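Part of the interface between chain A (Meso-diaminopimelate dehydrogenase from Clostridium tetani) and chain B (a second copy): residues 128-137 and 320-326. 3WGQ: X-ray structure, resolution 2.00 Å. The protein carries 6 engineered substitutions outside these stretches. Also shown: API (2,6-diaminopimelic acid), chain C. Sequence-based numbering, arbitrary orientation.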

# COMPACT_ATOMS: atom_id res chain seq x y z
N PHE A 128 -2.45 3.70 6.29
CA PHE A 128 -3.81 3.68 5.77
C PHE A 128 -4.05 4.86 4.83
O PHE A 128 -4.76 4.74 3.84
CB PHE A 128 -4.83 3.68 6.92
CG PHE A 128 -5.02 2.33 7.56
CD1 PHE A 128 -4.10 1.30 7.33
CD2 PHE A 128 -6.10 2.09 8.40
CE1 PHE A 128 -4.26 0.06 7.95
CE2 PHE A 128 -6.27 0.85 9.02
CZ PHE A 128 -5.35 -0.17 8.79
N SER A 129 -3.45 6.01 5.15
CA SER A 129 -3.61 7.21 4.33
C SER A 129 -3.06 6.94 2.93
O SER A 129 -3.67 7.31 1.92
CB SER A 129 -2.85 8.38 4.95
OG SER A 129 -3.07 8.46 6.34
N LEU A 130 -1.89 6.32 2.88
CA LEU A 130 -1.27 5.99 1.61
C LEU A 130 -2.16 5.07 0.78
O LEU A 130 -2.31 5.26 -0.42
CB LEU A 130 0.09 5.31 1.84
CG LEU A 130 1.23 6.27 2.21
CD1 LEU A 130 2.41 5.49 2.79
CD2 LEU A 130 1.65 7.04 0.97
N ASN A 131 -2.78 4.08 1.41
CA ASN A 131 -3.63 3.17 0.65
C ASN A 131 -4.98 3.76 0.23
O ASN A 131 -5.57 3.32 -0.76
CB ASN A 131 -3.79 1.85 1.40
CG ASN A 131 -2.52 1.00 1.34
OD1 ASN A 131 -1.61 1.14 2.17
ND2 ASN A 131 -2.44 0.14 0.35
N ARG A 132 -5.48 4.75 0.97
CA ARG A 132 -6.73 5.39 0.55
C ARG A 132 -6.39 6.16 -0.73
O ARG A 132 -7.15 6.14 -1.69
CB ARG A 132 -7.23 6.38 1.60
CG ARG A 132 -7.78 5.75 2.85
CD ARG A 132 -8.26 6.82 3.82
NE ARG A 132 -8.35 6.25 5.15
CZ ARG A 132 -7.57 6.59 6.16
NH1 ARG A 132 -6.64 7.51 6.02
NH2 ARG A 132 -7.72 5.98 7.32
N LEU A 133 -5.25 6.83 -0.72
CA LEU A 133 -4.81 7.59 -1.89
C LEU A 133 -4.58 6.66 -3.07
O LEU A 133 -5.05 6.90 -4.17
CB LEU A 133 -3.53 8.36 -1.58
CG LEU A 133 -2.87 9.08 -2.76
CD1 LEU A 133 -3.91 9.97 -3.45
CD2 LEU A 133 -1.68 9.91 -2.29
N LEU A 134 -3.85 5.57 -2.83
CA LEU A 134 -3.57 4.61 -3.89
C LEU A 134 -4.87 4.07 -4.47
O LEU A 134 -5.06 4.08 -5.68
CB LEU A 134 -2.71 3.46 -3.35
CG LEU A 134 -2.24 2.41 -4.37
CD1 LEU A 134 -1.32 3.05 -5.39
CD2 LEU A 134 -1.53 1.29 -3.65
N GLY A 135 -5.76 3.59 -3.60
CA GLY A 135 -7.02 3.06 -4.08
C GLY A 135 -7.75 4.06 -4.96
O GLY A 135 -8.24 3.73 -6.04
N GLU A 136 -7.80 5.31 -4.49
CA GLU A 136 -8.47 6.41 -5.19
C GLU A 136 -7.88 6.74 -6.55
O GLU A 136 -8.61 7.09 -7.48
CB GLU A 136 -8.39 7.65 -4.32
CG GLU A 136 -9.67 8.39 -4.14
CD GLU A 136 -9.50 9.54 -3.17
OE1 GLU A 136 -8.83 10.53 -3.52
OE2 GLU A 136 -10.04 9.43 -2.05
N SER A 137 -6.56 6.64 -6.66
CA SER A 137 -5.88 6.96 -7.91
C SER A 137 -5.94 5.86 -8.95
O SER A 137 -6.10 6.13 -10.14
CB SER A 137 -4.41 7.30 -7.62
OG SER A 137 -4.32 8.41 -6.75
N GLU B 320 -5.65 19.45 -0.62
CA GLU B 320 -6.86 18.64 -0.67
C GLU B 320 -6.64 17.22 -0.15
O GLU B 320 -7.50 16.67 0.54
CB GLU B 320 -7.38 18.58 -2.11
CG GLU B 320 -7.62 19.94 -2.75
CD GLU B 320 -8.24 19.83 -4.13
OE1 GLU B 320 -7.72 19.05 -4.96
OE2 GLU B 320 -9.25 20.53 -4.39
N LEU B 321 -5.49 16.64 -0.47
CA LEU B 321 -5.16 15.29 -0.02
C LEU B 321 -4.98 15.23 1.50
O LEU B 321 -5.53 14.35 2.16
CB LEU B 321 -3.88 14.80 -0.71
CG LEU B 321 -3.93 14.64 -2.24
CD1 LEU B 321 -2.57 14.17 -2.75
CD2 LEU B 321 -5.01 13.65 -2.62
N ARG B 322 -4.21 16.17 2.04
CA ARG B 322 -3.96 16.23 3.48
C ARG B 322 -5.24 16.50 4.27
O ARG B 322 -5.35 16.10 5.42
CB ARG B 322 -2.92 17.31 3.81
CG ARG B 322 -1.51 17.00 3.30
CD ARG B 322 -0.47 17.92 3.92
NE ARG B 322 -0.59 19.30 3.45
CZ ARG B 322 -0.01 19.78 2.35
NH1 ARG B 322 -0.19 21.05 2.01
NH2 ARG B 322 0.75 19.00 1.60
N LYS B 323 -6.21 17.16 3.65
CA LYS B 323 -7.46 17.45 4.34
C LYS B 323 -8.46 16.30 4.23
O LYS B 323 -9.17 16.00 5.18
CB LYS B 323 -8.10 18.73 3.77
CG LYS B 323 -9.44 19.06 4.41
CD LYS B 323 -9.95 20.44 4.01
CE LYS B 323 -10.33 20.52 2.54
NZ LYS B 323 -10.89 21.86 2.21
N GLU B 324 -8.47 15.65 3.06
CA GLU B 324 -9.39 14.55 2.76
C GLU B 324 -8.97 13.13 3.11
O GLU B 324 -9.77 12.36 3.66
CB GLU B 324 -9.73 14.56 1.26
CG GLU B 324 -10.51 15.76 0.77
CD GLU B 324 -10.76 15.71 -0.74
OE1 GLU B 324 -11.13 14.63 -1.25
OE2 GLU B 324 -10.59 16.76 -1.40
N LEU B 325 -7.73 12.77 2.78
CA LEU B 325 -7.24 11.40 2.97
C LEU B 325 -6.24 11.07 4.06
O LEU B 325 -6.18 9.92 4.51
CB LEU B 325 -6.62 10.91 1.66
CG LEU B 325 -7.48 10.79 0.42
CD1 LEU B 325 -6.66 10.16 -0.69
CD2 LEU B 325 -8.71 9.94 0.72
N LEU B 326 -5.43 12.04 4.47
CA LEU B 326 -4.41 11.76 5.48
C LEU B 326 -5.01 11.40 6.83
O LEU B 326 -4.75 10.26 7.29
CB LEU B 326 -3.46 12.95 5.61
CG LEU B 326 -2.16 12.68 6.38
CD1 LEU B 326 -1.42 11.49 5.75
CD2 LEU B 326 -1.29 13.93 6.36
OXT LEU B 326 -5.73 12.24 7.41
C API C . -10.02 11.60 7.26
CA API C . -9.34 10.31 7.72
C3 API C . -9.65 9.17 6.76
C4 API C . -11.13 8.79 6.86
C5 API C . -11.41 7.60 5.94
C6 API C . -12.87 7.16 6.08
C7 API C . -13.14 5.97 5.16
O API C . -11.16 11.83 7.73
OXT API C . -9.36 12.36 6.53
O3 API C . -12.41 5.86 4.15
O4 API C . -14.05 5.19 5.50
N API C . -9.77 9.99 9.09
N6 API C . -13.78 8.27 5.74

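The C-terminal segment of chain B meets one side of a helix in chain A, and the character of the contact changes along chain B from purely apolar to largely polar. At the start, E320(B) lies out of reach of the chain A helix, so the contact proper begins with L321(B). Its CA-to-CB bond points sideways, but the extended m,t side chain brings its end nearer, and CD2 comes within 3.9 Å of L133(A) CD1. Two branched, uncharged side chains suit this spot: each is buried, and neither leaves a polar group without a partner.

The helical turn that follows carries R322(B) and K323(B) out of reach of chain A; the charge of each suits a place that is partly open to solvent for R322(B) and exposed for K323(B). E324(B) also makes no close contact with the helix, although its backbone O lies 2.9 Å from OXT of the diaminopimelic acid.

L325(B) is the centre of the contact, with more of its surface covered by the opposing stretch than any other residue here. The regular helix has ended, yet its N still bonds to L321(B) O at 2.8 Å, which ties it to the preceding turn. Its side chain reaches the chain A helix with both methyl groups. CD1 packs 3.7 Å from L133(A) CB and 3.4 Å from L133(A) CA, close enough to touch the helix backbone itself. CD2 lies 4.0 Å from R132(A) CB and 3.1 Å from E136(A) OE2, so the aliphatic base of one charged side chain and the carboxylate of another border the same methyl. The backbone of L325(B) contributes as well: R132(A) NH1 donates a hydrogen bond to L325(B) O at 2.9 Å, with an N-H...O angle of 135°, bent well away from linear. Arginine suits this position because its planar group can donate at its edge, here to L325(B) O, and offer a face to the ligand, with API C3 3.4 Å from R132(A) CZ; L326(B) O, a carboxylate oxygen, also lies near that edge, 3.6 Å from R132(A) NH1.

L326(B) ends the chain in a carboxylate, and its O accepts a short hydrogen bond from S129(A) OG at 2.6 Å; as a carboxylate oxygen it carries part of a negative charge, which suits an acceptor. The serine side chain points toward chain B, and S129(A) CA and L326(B) CA are 4.8 Å apart; serine offers a hydroxyl on a short arm, which suits so close a spacing. The leucine's CA-to-CB bond points away, but its side chain bends back, placing CD1 3.5 Å from S129(A) OG.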